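Local coordinates for uncharacterized protein (PDB 4IRT) that is of unknown function but is a putative neuraminidase with a BNR-repeat beta-propeller fold, and so may cleave sialic acids from glycans, at residues L28-G32 and D33-I37; L231-K234 and L235-E239; F90-G94 and H95-Y99; R331-E334 and R335-V339; R243-Q246 and N247-L250. All blocks are in the same frame, centred on the assembly; numbering follows the deposited sequence.

Contact 1 (L28-G32 and D33-I37); sequences LVTHG and DEQYI
A tight beta hairpin pairs L28-H31 with E34-I37 and reverses through a type II' turn from H31 to E34, forming one side of a four-stranded antiparallel blade in the propeller. The short strands run at 155°, and two hydrogen-bonded pairs fix the register: V29 N gives to Y36 O (2.9 Å) and Y36 N returns to V29 O (2.8 Å), while H31 and E34 pair likewise. G32, with phi 67°, takes the first corner. L28, T30, Q35 and I37 share one face of the sheet. There Q35 swings CG anti to its backbone N (chi1 -178°) and stays extended, which carries its amide beside L28, with CD 3.6 Å from L28 CD1. The same methyl meets I37 CG1 at 3.9 Å, so L28 is wedged between the two. D370 accepts from both T30 OG1 and Q35 NE2, while R51 donates to Q35 OE1, satisfying this buried amide. V29 and Y36 occupy the other face, against M78 of strand 76-80, and K52 makes salt bridges with D33 and E34. V29 O lies in the plane of the Y36 ring at its edge, 3.6 Å from CD1, while V29 CG1 comes to 4.1 Å from Y36 CB.

Contact 2 (L231-K234 and L235-E239); sequences LPIK and LSNAE
A chi1 of 62° places CG of N237 between its own backbone N and carbonyl carbon, and chi2 of -30° then turns OD1 back onto the amide of K234. The K234-A238 stretch is an alpha-turn, a five-residue reversal that leads into strand 239-242 of a propeller blade. Its evidence is A238 N to K234 O at 3.1 Å, with the donor almost in line with the carbonyl bond; N237 N adds a weak bond to the same oxygen. The side-chain bond is the straighter one: K234 N reaches N237 OD1 at 2.7 Å with 161° at the hydrogen, lying in the plane of the carbonyl group. K234 N and O are thus both engaged from the far side of the turn. K234 itself bends at its third and fourth torsions, bringing NZ to S236 OG (3.0 Å), a hydrogen bond between the two side chains. On the buried side W195 of strand 191-198 packs on I233 and A238. There I233 CG2 rests 3.6 Å from A238 CA and 3.7 Å from A238 CB.

Contact 3 (F90-G94 and H95-Y99); sequences FDHHG and HPLNY. With EDO (1,2-ethanediol), chain L.
The loop between strands 86-90 and 99-101 doubles back, and at its far end G94 and H95 both face V124 as a G1 beta bulge; the returning limb brings N98 over F90. N98 CB sits above the F90 ring centre, 4.1 Å from the centroid and 9° off the normal, a CH-pi contact. N98 ND2 gives a bond to F90 O (3.0 Å) lying in both the amide and the carbonyl planes. Across the loop H92 NE2 accepts N98 N at 2.9 Å, almost straight at 174°, although the donor is tilted 19° from the ring. Nearer the bend, H95 ND1 takes H93 N in its ring plane at 2.9 Å. An ethanediol, probably a crystallisation additive, lies over one face of H95; its O2 gives to D91 OD2 (2.7 Å) and accepts from N98 ND2. V124 and P127 of strand 124-131 pack on H92, Y40 of strand 34-40 touches F90 and D91, and H93 stacks on H73 while bonding to D71.

Contact 4 (R331-E334 and R335-V339); sequences RDEE and RGSRV
R331 lays its aliphatic part over S337 and the carbonyl oxygen of R338: CG is 3.4 Å from R338 O, and CD is 3.9 Å from S337 CB. Bends at its second and third torsions (-85° and -66°) lead the guanidinium to the carbonyl oxygens of W365 and I312. Water 1 lies between the R331 and S337 side chains, 2.7 Å from S337 OG, and accepts a weak bond from R331 NH1. Between strands 325-330 and 340-344 of a propeller blade, the connection is a compact loop gathered round D332. D332 O accepts R335 N (2.8 Å) and S337 N (2.9 Å) from opposite faces of its carbonyl plane. Its OD1 forms an Asx turn with E334 N, met from above the carboxylate plane, while OD2 makes a salt bridge to R298. G336 N donates to E333 O at 3.0 Å. Water 2 bridges D332 N and R338 O, accepting from the amide at 2.8 Å and donating to the oxygen at 2.7 Å.

Contact 5 (R243-Q246 and N247-L250); sequences RLPQ and NCEL
From L244 to L250 the backbone curls back without a clear direct hydrogen bond between its two limbs, with left-handed conformations at N247 (phi 62°, psi 36°) and E249 turning the chain. L244 and L250 meet inside the curl, their side chains at about a right angle, with CD1 to CD1 at 4.0 Å. C248 packs beside them. Its SG sits between its own backbone N and carbonyl carbon (chi1 73°), and from there it reaches P245 CD at 4.0 Å and L244 CB at 4.2 Å. These two carbons approach the sulfur from neighbouring directions. This loop is the passage from strand 239-242, at the edge of one four-stranded propeller sheet, to strand 255-258, at the edge of the next. W270 of strand 264-271 touches L244, C248 and L250, so the three side chains share one aromatic neighbour, and R271 of the same strand donates to N247 O. Water 3 lies between the limbs: its bond to P245 O is less certain because several acceptors compete for its protons, whereas it accepts from C248 N at 3.0 Å and from L250 N at 3.3 Å.

Overall arrangement
Each contact is made within one continuous stretch, so the five follow in series and none nests in or crosses another. Contact 1 comes first, closing the hairpin of strands 28-31 and 34-40. Contact 3 closes the loop between strands 86-90 and 99-101, its nearest atoms about 11 Å from contact 1. Contacts 2 and 5 adjoin in sequence around strand 239-242: the first leads in, and the second crosses to the neighbouring sheet, their centres about 19 Å apart. Both lie across the chain's centre from contact 1. Contact 4 closes the hairpin of strands 325-330 and 340-344, its nearest atoms about 12 Å from contact 1 and 13 Å from contact 5.

Contact 1 (L28-G32 and D33-I37)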
loop_
_atom_site.group_PDB
_atom_site.type_symbol
_atom_site.label_atom_id
_atom_site.label_comp_id
_atom_site.label_asym_id
_atom_site.label_seq_id
_atom_site.Cartn_x
_atom_site.Cartn_y
_atom_site.Cartn_z
ATOM N N LEU A 28 -5.937 2.484 -7.727
ATOM C CA LEU A 28 -6.562 1.812 -8.880
ATOM C C LEU A 28 -7.305 0.581 -8.354
ATOM O O LEU A 28 -6.768 -0.194 -7.545
ATOM C CB LEU A 28 -5.451 1.385 -9.832
ATOM C CG LEU A 28 -5.711 0.785 -11.210
ATOM C CD1 LEU A 28 -6.340 1.826 -12.116
ATOM C CD2 LEU A 28 -4.386 0.289 -11.790
ATOM N N VAL A 29 -8.553 0.416 -8.788
ATOM C CA VAL A 29 -9.371 -0.639 -8.250
ATOM C C VAL A 29 -10.496 -1.005 -9.184
ATOM O O VAL A 29 -11.203 -0.132 -9.694
ATOM C CB VAL A 29 -9.895 -0.296 -6.846
ATOM C CG1 VAL A 29 -10.789 0.931 -6.865
ATOM C CG2 VAL A 29 -10.679 -1.472 -6.289
ATOM N N THR A 30 -10.635 -2.304 -9.405
ATOM C CA THR A 30 -11.711 -2.876 -10.229
ATOM C C THR A 30 -12.929 -3.282 -9.388
ATOM O O THR A 30 -12.798 -3.902 -8.347
ATOM C CB THR A 30 -11.193 -4.108 -11.017
ATOM O OG1 THR A 30 -10.298 -3.656 -12.060
ATOM C CG2 THR A 30 -12.342 -4.909 -11.662
ATOM N N HIS A 31 -14.119 -2.975 -9.895
ATOM C CA HIS A 31 -15.361 -3.523 -9.343
ATOM C C HIS A 31 -16.124 -4.053 -10.550
ATOM O O HIS A 31 -16.429 -3.302 -11.477
ATOM C CB HIS A 31 -16.127 -2.437 -8.600
ATOM C CG HIS A 31 -17.358 -2.920 -7.915
ATOM N ND1 HIS A 31 -17.332 -3.615 -6.727
ATOM C CD2 HIS A 31 -18.666 -2.812 -8.262
ATOM C CE1 HIS A 31 -18.561 -3.928 -6.376
ATOM N NE2 HIS A 31 -19.388 -3.440 -7.282
ATOM N N GLY A 32 -16.343 -5.356 -10.581
ATOM C CA GLY A 32 -17.003 -5.973 -11.745
ATOM C C GLY A 32 -16.096 -5.862 -12.971
ATOM O O GLY A 32 -14.923 -6.261 -12.926
ATOM N N ASP A 33 -16.625 -5.338 -14.066
ATOM C CA ASP A 33 -15.796 -5.102 -15.241
ATOM C C ASP A 33 -15.395 -3.635 -15.439
ATOM O O ASP A 33 -15.011 -3.251 -16.536
ATOM C CB ASP A 33 -16.440 -5.706 -16.504
ATOM C CG ASP A 33 -17.615 -4.902 -17.036
ATOM O OD1 ASP A 33 -18.141 -3.990 -16.353
ATOM O OD2 ASP A 33 -18.008 -5.186 -18.192
ATOM N N GLU A 34 -15.476 -2.832 -14.377
ATOM C CA GLU A 34 -15.095 -1.412 -14.441
ATOM C C GLU A 34 -13.889 -1.193 -13.568
ATOM O O GLU A 34 -13.793 -1.765 -12.495
ATOM C CB GLU A 34 -16.231 -0.535 -13.961
ATOM C CG GLU A 34 -17.366 -0.610 -14.958
ATOM C CD GLU A 34 -18.624 0.135 -14.579
ATOM O OE1 GLU A 34 -18.856 0.454 -13.400
ATOM O OE2 GLU A 34 -19.415 0.373 -15.507
ATOM N N GLN A 35 -12.974 -0.363 -14.027
ATOM C CA GLN A 35 -11.808 -0.022 -13.230
ATOM C C GLN A 35 -11.822 1.470 -12.935
ATOM O O GLN A 35 -12.121 2.284 -13.821
ATOM C CB GLN A 35 -10.554 -0.390 -14.009
ATOM C CG GLN A 35 -9.255 -0.149 -13.297
ATOM C CD GLN A 35 -8.102 -0.586 -14.157
ATOM O OE1 GLN A 35 -7.840 -0.004 -15.212
ATOM N NE2 GLN A 35 -7.417 -1.612 -13.732
ATOM N N TYR A 36 -11.491 1.790 -11.702
ATOM C CA TYR A 36 -11.519 3.129 -11.169
ATOM C C TYR A 36 -10.120 3.549 -10.806
ATOM O O TYR A 36 -9.309 2.726 -10.370
ATOM C CB TYR A 36 -12.374 3.182 -9.899
ATOM C CG TYR A 36 -13.830 2.907 -10.136
ATOM C CD1 TYR A 36 -14.323 1.593 -10.203
ATOM C CD2 TYR A 36 -14.731 3.959 -10.290
ATOM C CE1 TYR A 36 -15.662 1.346 -10.455
ATOM C CE2 TYR A 36 -16.069 3.718 -10.503
ATOM C CZ TYR A 36 -16.530 2.421 -10.577
ATOM O OH TYR A 36 -17.871 2.209 -10.814
ATOM N N ILE A 37 -9.853 4.846 -10.958
ATOM C CA ILE A 37 -8.540 5.396 -10.684
ATOM C C ILE A 37 -8.722 6.747 -10.014
ATOM O O ILE A 37 -9.786 7.383 -10.137
ATOM C CB ILE A 37 -7.720 5.532 -12.000
ATOM C CG1 ILE A 37 -6.221 5.703 -11.708
ATOM C CG2 ILE A 37 -8.266 6.651 -12.878
ATOM C CD1 ILE A 37 -5.384 5.609 -12.973
#

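Contact 2 (L231-K234 and L235-E239)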
loop_
_atom_site.group_PDB
_atom_site.type_symbol
_atom_site.label_atom_id
_atom_site.label_comp_id
_atom_site.label_asym_id
_atom_site.label_seq_id
_atom_site.Cartn_x
_atom_site.Cartn_y
_atom_site.Cartn_z
ATOM N N LEU A 231 -4.617 -8.675 23.376
ATOM C CA LEU A 231 -4.411 -7.335 22.832
ATOM C C LEU A 231 -4.119 -6.326 23.943
ATOM O O LEU A 231 -4.566 -6.488 25.079
ATOM C CB LEU A 231 -5.632 -6.874 21.998
ATOM C CG LEU A 231 -6.020 -7.831 20.867
ATOM C CD1 LEU A 231 -7.358 -7.437 20.276
ATOM C CD2 LEU A 231 -4.932 -7.859 19.782
ATOM N N PRO A 232 -3.395 -5.254 23.621
ATOM C CA PRO A 232 -2.834 -4.929 22.328
ATOM C C PRO A 232 -1.505 -5.649 22.100
ATOM O O PRO A 232 -0.931 -6.256 23.036
ATOM C CB PRO A 232 -2.618 -3.415 22.422
ATOM C CG PRO A 232 -2.379 -3.155 23.865
ATOM C CD PRO A 232 -3.260 -4.133 24.580
ATOM N N ILE A 233 -1.008 -5.576 20.870
ATOM C CA ILE A 233 0.228 -6.273 20.547
ATOM C C ILE A 233 1.384 -5.333 20.778
ATOM O O ILE A 233 1.439 -4.259 20.172
ATOM C CB ILE A 233 0.246 -6.790 19.095
ATOM C CG1 ILE A 233 -1.042 -7.584 18.798
ATOM C CG2 ILE A 233 1.480 -7.662 18.883
ATOM C CD1 ILE A 233 -1.195 -8.005 17.335
ATOM N N LYS A 234 2.321 -5.769 21.622
ATOM C CA LYS A 234 3.492 -5.007 22.032
ATOM C C LYS A 234 4.777 -5.685 21.546
ATOM O O LYS A 234 4.754 -6.816 21.055
ATOM C CB LYS A 234 3.600 -4.997 23.562
ATOM C CG LYS A 234 2.398 -4.508 24.342
ATOM C CD LYS A 234 2.659 -4.596 25.852
ATOM C CE LYS A 234 2.658 -6.037 26.370
ATOM N NZ LYS A 234 3.714 -6.314 27.396
ATOM N N LEU A 235 5.899 -4.999 21.745
ATOM C CA LEU A 235 7.224 -5.569 21.505
ATOM C C LEU A 235 7.345 -6.986 22.048
ATOM O O LEU A 235 7.830 -7.903 21.365
ATOM C CB LEU A 235 8.295 -4.687 22.165
ATOM C CG LEU A 235 9.711 -5.078 21.762
ATOM C CD1 LEU A 235 10.149 -4.316 20.520
ATOM C CD2 LEU A 235 10.683 -4.818 22.897
ATOM N N SER A 236 6.881 -7.191 23.277
ATOM C CA SER A 236 7.117 -8.445 23.950
ATOM C C SER A 236 6.323 -9.632 23.413
ATOM O O SER A 236 6.860 -10.728 23.422
ATOM C CB SER A 236 6.872 -8.310 25.456
ATOM O OG SER A 236 5.512 -8.032 25.698
ATOM N N ASN A 237 5.081 -9.439 22.972
ATOM C CA ASN A 237 4.223 -10.573 22.572
ATOM C C ASN A 237 4.022 -10.721 21.076
ATOM O O ASN A 237 3.411 -11.701 20.620
ATOM C CB ASN A 237 2.857 -10.546 23.323
ATOM C CG ASN A 237 2.032 -9.304 23.023
ATOM O OD1 ASN A 237 2.574 -8.241 22.747
ATOM N ND2 ASN A 237 0.714 -9.438 23.076
ATOM N N ALA A 238 4.534 -9.766 20.308
ATOM C CA ALA A 238 4.365 -9.813 18.856
ATOM C C ALA A 238 5.008 -11.072 18.284
ATOM O O ALA A 238 6.029 -11.529 18.798
ATOM C CB ALA A 238 4.991 -8.591 18.219
ATOM N N GLU A 239 4.431 -11.574 17.190
ATOM C CA GLU A 239 5.040 -12.615 16.414
ATOM C C GLU A 239 6.098 -11.978 15.515
ATOM O O GLU A 239 5.782 -11.096 14.723
ATOM C CB GLU A 239 4.018 -13.382 15.561
ATOM C CG GLU A 239 4.698 -14.499 14.761
ATOM C CD GLU A 239 3.787 -15.362 13.920
ATOM O OE1 GLU A 239 2.543 -15.137 13.865
ATOM O OE2 GLU A 239 4.364 -16.298 13.297
#

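Contact 3 (F90-G94 and H95-Y99)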
loop_
_atom_site.group_PDB
_atom_site.type_symbol
_atom_site.label_atom_id
_atom_site.label_comp_id
_atom_site.label_asym_id
_atom_site.label_seq_id
_atom_site.Cartn_x
_atom_site.Cartn_y
_atom_site.Cartn_z
ATOM N N PHE A 90 -8.320 11.406 1.498
ATOM C CA PHE A 90 -7.220 12.097 0.828
ATOM C C PHE A 90 -6.651 13.246 1.628
ATOM O O PHE A 90 -7.308 13.775 2.505
ATOM C CB PHE A 90 -7.691 12.651 -0.506
ATOM C CG PHE A 90 -8.971 13.430 -0.429
ATOM C CD1 PHE A 90 -10.185 12.794 -0.372
ATOM C CD2 PHE A 90 -8.953 14.819 -0.421
ATOM C CE1 PHE A 90 -11.364 13.521 -0.285
ATOM C CE2 PHE A 90 -10.139 15.564 -0.339
ATOM C CZ PHE A 90 -11.341 14.909 -0.284
ATOM N N ASP A 91 -5.446 13.641 1.260
ATOM C CA ASP A 91 -4.873 14.934 1.644
ATOM C C ASP A 91 -4.651 15.134 3.150
ATOM O O ASP A 91 -5.091 16.152 3.743
ATOM C CB ASP A 91 -5.745 16.077 1.087
ATOM C CG ASP A 91 -5.106 17.441 1.306
ATOM O OD1 ASP A 91 -3.857 17.515 1.275
ATOM O OD2 ASP A 91 -5.836 18.418 1.542
ATOM N N HIS A 92 -3.938 14.194 3.764
ATOM C CA HIS A 92 -3.588 14.308 5.164
ATOM C C HIS A 92 -2.090 14.220 5.452
ATOM O O HIS A 92 -1.369 13.338 4.937
ATOM C CB HIS A 92 -4.178 13.179 5.989
ATOM C CG HIS A 92 -5.611 12.854 5.708
ATOM N ND1 HIS A 92 -5.980 11.887 4.798
ATOM C CD2 HIS A 92 -6.758 13.293 6.287
ATOM C CE1 HIS A 92 -7.298 11.754 4.819
ATOM N NE2 HIS A 92 -7.792 12.588 5.718
ATOM N N HIS A 93 -1.678 15.022 6.421
ATOM C CA HIS A 93 -0.400 14.838 7.095
ATOM C C HIS A 93 -0.514 15.383 8.503
ATOM O O HIS A 93 0.044 16.438 8.822
ATOM C CB HIS A 93 0.722 15.500 6.320
ATOM C CG HIS A 93 2.080 15.118 6.808
ATOM N ND1 HIS A 93 3.233 15.697 6.325
ATOM C CD2 HIS A 93 2.470 14.233 7.758
ATOM C CE1 HIS A 93 4.274 15.169 6.938
ATOM N NE2 HIS A 93 3.842 14.280 7.814
ATOM N N GLY A 94 -1.320 14.690 9.304
ATOM C CA GLY A 94 -1.680 15.083 10.646
ATOM C C GLY A 94 -2.841 16.066 10.684
ATOM O O GLY A 94 -2.761 17.072 11.379
ATOM N N HIS A 95 -3.899 15.796 9.920
ATOM C CA HIS A 95 -4.974 16.756 9.704
ATOM C C HIS A 95 -6.310 16.099 9.959
ATOM O O HIS A 95 -6.403 14.885 9.929
ATOM C CB HIS A 95 -4.990 17.256 8.245
ATOM C CG HIS A 95 -3.817 18.100 7.885
ATOM N ND1 HIS A 95 -2.723 17.589 7.232
ATOM C CD2 HIS A 95 -3.559 19.421 8.071
ATOM C CE1 HIS A 95 -1.824 18.544 7.050
ATOM N NE2 HIS A 95 -2.317 19.671 7.532
ATOM N N PRO A 96 -7.373 16.905 10.096
ATOM C CA PRO A 96 -8.691 16.292 10.240
ATOM C C PRO A 96 -9.043 15.414 9.047
ATOM O O PRO A 96 -8.621 15.694 7.921
ATOM C CB PRO A 96 -9.626 17.507 10.323
ATOM C CG PRO A 96 -8.774 18.554 10.966
ATOM C CD PRO A 96 -7.407 18.358 10.356
ATOM N N LEU A 97 -9.788 14.353 9.296
ATOM C CA LEU A 97 -10.158 13.397 8.260
ATOM C C LEU A 97 -10.889 14.081 7.118
ATOM O O LEU A 97 -11.832 14.842 7.350
ATOM C CB LEU A 97 -11.045 12.313 8.862
ATOM C CG LEU A 97 -11.619 11.281 7.906
ATOM C CD1 LEU A 97 -10.523 10.340 7.454
ATOM C CD2 LEU A 97 -12.731 10.503 8.625
ATOM N N ASN A 98 -10.419 13.794 5.912
ATOM C CA ASN A 98 -11.071 14.102 4.634
ATOM C C ASN A 98 -11.541 12.806 4.008
ATOM O O ASN A 98 -10.707 11.976 3.614
ATOM C CB ASN A 98 -10.078 14.732 3.667
ATOM C CG ASN A 98 -9.507 16.045 4.195
ATOM O OD1 ASN A 98 -10.255 16.926 4.646
ATOM N ND2 ASN A 98 -8.176 16.182 4.143
ATOM N N TYR A 99 -12.867 12.658 3.917
ATOM C CA TYR A 99 -13.531 11.432 3.504
ATOM C C TYR A 99 -14.849 11.759 2.787
ATOM O O TYR A 99 -15.693 12.512 3.322
ATOM C CB TYR A 99 -13.803 10.545 4.730
ATOM C CG TYR A 99 -14.751 9.418 4.456
ATOM C CD1 TYR A 99 -14.487 8.484 3.454
ATOM C CD2 TYR A 99 -15.931 9.288 5.177
ATOM C CE1 TYR A 99 -15.366 7.439 3.199
ATOM C CE2 TYR A 99 -16.809 8.253 4.939
ATOM C CZ TYR A 99 -16.538 7.336 3.943
ATOM O OH TYR A 99 -17.410 6.307 3.708
HETATM C C1 EDO L . -4.350 19.350 4.432
HETATM O O1 EDO L . -4.282 20.795 4.268
HETATM C C2 EDO L . -5.669 18.900 5.056
HETATM O O2 EDO L . -6.736 18.845 4.085
#

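Contact 4 (R331-E334 and R335-V339)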
loop_
_atom_site.group_PDB
_atom_site.type_symbol
_atom_site.label_atom_id
_atom_site.label_comp_id
_atom_site.label_asym_id
_atom_site.label_seq_id
_atom_site.Cartn_x
_atom_site.Cartn_y
_atom_site.Cartn_z
ATOM N N ARG A 331 11.490 -0.437 -8.566
ATOM C CA ARG A 331 12.115 0.595 -9.406
ATOM C C ARG A 331 13.471 0.860 -8.801
ATOM O O ARG A 331 13.582 1.078 -7.589
ATOM C CB ARG A 331 11.214 1.827 -9.431
ATOM C CG ARG A 331 11.787 3.103 -10.061
ATOM C CD ARG A 331 12.617 3.925 -9.095
ATOM N NE ARG A 331 11.788 4.466 -8.036
ATOM C CZ ARG A 331 12.230 5.015 -6.909
ATOM N NH1 ARG A 331 13.530 5.090 -6.614
ATOM N NH2 ARG A 331 11.344 5.517 -6.075
ATOM N N ASP A 332 14.501 0.912 -9.641
ATOM C CA ASP A 332 15.886 0.978 -9.155
ATOM C C ASP A 332 16.713 1.900 -10.047
ATOM O O ASP A 332 16.744 1.729 -11.267
ATOM C CB ASP A 332 16.453 -0.454 -9.131
ATOM C CG ASP A 332 17.776 -0.603 -8.340
ATOM O OD1 ASP A 332 18.584 0.351 -8.223
ATOM O OD2 ASP A 332 18.015 -1.757 -7.889
ATOM N N GLU A 333 17.398 2.864 -9.435
ATOM C CA GLU A 333 18.382 3.689 -10.164
ATOM C C GLU A 333 19.400 2.864 -10.954
ATOM O O GLU A 333 19.841 3.282 -12.041
ATOM C CB GLU A 333 19.154 4.608 -9.224
ATOM C CG GLU A 333 18.408 5.884 -8.881
ATOM C CD GLU A 333 19.294 6.943 -8.220
ATOM O OE1 GLU A 333 20.542 6.788 -8.200
ATOM O OE2 GLU A 333 18.719 7.925 -7.707
ATOM N N GLU A 334 19.759 1.698 -10.434
ATOM C CA GLU A 334 20.659 0.786 -11.159
ATOM C C GLU A 334 20.113 0.329 -12.497
ATOM O O GLU A 334 20.882 -0.140 -13.328
ATOM C CB GLU A 334 20.946 -0.502 -10.352
ATOM C CG GLU A 334 21.960 -0.312 -9.253
ATOM C CD GLU A 334 22.538 -1.622 -8.720
ATOM O OE1 GLU A 334 22.140 -2.726 -9.139
ATOM O OE2 GLU A 334 23.407 -1.534 -7.867
ATOM N N ARG A 335 18.784 0.339 -12.647
ATOM C CA ARG A 335 18.134 -0.032 -13.898
ATOM C C ARG A 335 17.541 1.185 -14.602
ATOM O O ARG A 335 16.598 1.062 -15.367
ATOM C CB ARG A 335 17.041 -1.061 -13.629
ATOM C CG ARG A 335 17.577 -2.335 -12.967
ATOM C CD ARG A 335 16.556 -3.486 -12.969
ATOM N NE ARG A 335 16.265 -3.952 -14.313
ATOM C CZ ARG A 335 16.930 -4.894 -14.964
ATOM N NH1 ARG A 335 17.975 -5.503 -14.408
ATOM N NH2 ARG A 335 16.573 -5.215 -16.192
ATOM N N GLY A 336 18.049 2.369 -14.312
ATOM C CA GLY A 336 17.523 3.574 -14.953
ATOM C C GLY A 336 16.174 4.050 -14.442
ATOM O O GLY A 336 15.493 4.813 -15.120
ATOM N N SER A 337 15.794 3.608 -13.236
ATOM C CA SER A 337 14.519 4.001 -12.614
ATOM C C SER A 337 13.317 3.682 -13.492
ATOM O O SER A 337 12.303 4.391 -13.487
ATOM C CB SER A 337 14.558 5.471 -12.154
ATOM O OG SER A 337 15.745 5.708 -11.404
ATOM N N ARG A 338 13.413 2.578 -14.235
ATOM C CA ARG A 338 12.271 2.064 -14.978
ATOM C C ARG A 338 11.322 1.354 -14.009
ATOM O O ARG A 338 11.660 1.129 -12.842
ATOM C CB ARG A 338 12.775 1.130 -16.085
ATOM C CG ARG A 338 13.611 1.895 -17.122
ATOM C CD ARG A 338 14.323 0.982 -18.104
ATOM N NE ARG A 338 15.012 1.744 -19.146
ATOM C CZ ARG A 338 16.302 2.067 -19.109
ATOM N NH1 ARG A 338 17.065 1.710 -18.081
ATOM N NH2 ARG A 338 16.828 2.759 -20.104
ATOM N N VAL A 339 10.119 1.031 -14.469
ATOM C CA VAL A 339 9.284 0.097 -13.727
ATOM C C VAL A 339 9.929 -1.245 -13.997
ATOM O O VAL A 339 10.162 -1.586 -15.156
ATOM C CB VAL A 339 7.835 0.075 -14.218
ATOM C CG1 VAL A 339 7.054 -0.988 -13.478
ATOM C CG2 VAL A 339 7.214 1.438 -14.013
HETATM O O HOH W 1 15.242 6.110 -8.811
HETATM O O HOH W 2 14.043 0.079 -12.244
#

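Contact 5 (R243-Q246 and N247-L250)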
loop_
_atom_site.group_PDB
_atom_site.type_symbol
_atom_site.label_atom_id
_atom_site.label_comp_id
_atom_site.label_asym_id
_atom_site.label_seq_id
_atom_site.Cartn_x
_atom_site.Cartn_y
_atom_site.Cartn_z
ATOM N N ARG A 243 13.477 -11.314 12.475
ATOM C CA ARG A 243 14.223 -10.475 13.402
ATOM C C ARG A 243 15.354 -9.765 12.693
ATOM O O ARG A 243 16.232 -10.392 12.114
ATOM C CB ARG A 243 14.774 -11.271 14.573
ATOM C CG ARG A 243 13.683 -11.726 15.507
ATOM C CD ARG A 243 14.074 -11.578 16.953
ATOM N NE ARG A 243 13.137 -12.328 17.763
ATOM C CZ ARG A 243 12.371 -11.791 18.691
ATOM N NH1 ARG A 243 12.459 -10.501 18.956
ATOM N NH2 ARG A 243 11.542 -12.567 19.365
ATOM N N LEU A 244 15.328 -8.430 12.749
ATOM C CA LEU A 244 16.296 -7.603 12.055
ATOM C C LEU A 244 16.658 -6.436 12.929
ATOM O O LEU A 244 15.765 -5.777 13.476
ATOM C CB LEU A 244 15.681 -7.068 10.744
ATOM C CG LEU A 244 15.456 -8.123 9.670
ATOM C CD1 LEU A 244 14.523 -7.590 8.592
ATOM C CD2 LEU A 244 16.784 -8.581 9.078
ATOM N N PRO A 245 17.953 -6.126 13.023
ATOM C CA PRO A 245 18.385 -5.092 13.944
ATOM C C PRO A 245 18.140 -3.659 13.437
ATOM O O PRO A 245 17.815 -3.433 12.269
ATOM C CB PRO A 245 19.893 -5.362 14.036
ATOM C CG PRO A 245 20.232 -5.802 12.626
ATOM C CD PRO A 245 19.093 -6.718 12.285
ATOM N N GLN A 246 18.392 -2.691 14.310
ATOM C CA GLN A 246 18.513 -1.321 13.863
ATOM C C GLN A 246 19.779 -1.245 12.995
ATOM O O GLN A 246 20.624 -2.137 13.062
ATOM C CB GLN A 246 18.616 -0.395 15.067
ATOM C CG GLN A 246 17.381 -0.475 15.969
ATOM C CD GLN A 246 17.414 0.539 17.096
ATOM O OE1 GLN A 246 17.905 1.664 16.938
ATOM N NE2 GLN A 246 16.878 0.144 18.251
ATOM N N ASN A 247 19.865 -0.211 12.162
ATOM C CA ASN A 247 21.026 0.052 11.308
ATOM C C ASN A 247 21.327 -1.039 10.272
ATOM O O ASN A 247 22.472 -1.307 9.962
ATOM C CB ASN A 247 22.252 0.360 12.166
ATOM C CG ASN A 247 22.057 1.604 12.989
ATOM O OD1 ASN A 247 22.015 2.700 12.447
ATOM N ND2 ASN A 247 21.903 1.441 14.304
ATOM N N CYS A 248 20.283 -1.657 9.721
ATOM C CA CYS A 248 20.481 -2.538 8.584
ATOM C C CYS A 248 19.732 -2.076 7.350
ATOM O O CYS A 248 19.484 -2.882 6.420
ATOM C CB CYS A 248 20.184 -4.013 8.931
ATOM S SG CYS A 248 18.449 -4.416 9.120
ATOM N N GLU A 249 19.390 -0.789 7.329
ATOM C CA GLU A 249 18.696 -0.145 6.203
ATOM C C GLU A 249 17.300 -0.752 5.963
ATOM O O GLU A 249 16.796 -0.777 4.841
ATOM C CB GLU A 249 19.528 -0.259 4.926
ATOM C CG GLU A 249 20.953 0.201 5.018
ATOM C CD GLU A 249 21.134 1.653 5.440
ATOM O OE1 GLU A 249 20.165 2.456 5.477
ATOM O OE2 GLU A 249 22.312 1.999 5.702
ATOM N N LEU A 250 16.696 -1.273 7.019
ATOM C CA LEU A 250 15.341 -1.767 6.958
ATOM C C LEU A 250 14.386 -0.584 6.812
ATOM O O LEU A 250 14.429 0.364 7.597
ATOM C CB LEU A 250 14.999 -2.551 8.214
ATOM C CG LEU A 250 13.562 -3.058 8.271
ATOM C CD1 LEU A 250 13.281 -4.082 7.191
ATOM C CD2 LEU A 250 13.267 -3.582 9.662
HETATM O O HOH W 3 17.370 -1.089 10.207
HETATM O O HOH W 4 22.509 -1.688 15.567
HETATM O O HOH W 5 20.346 2.529 16.289
#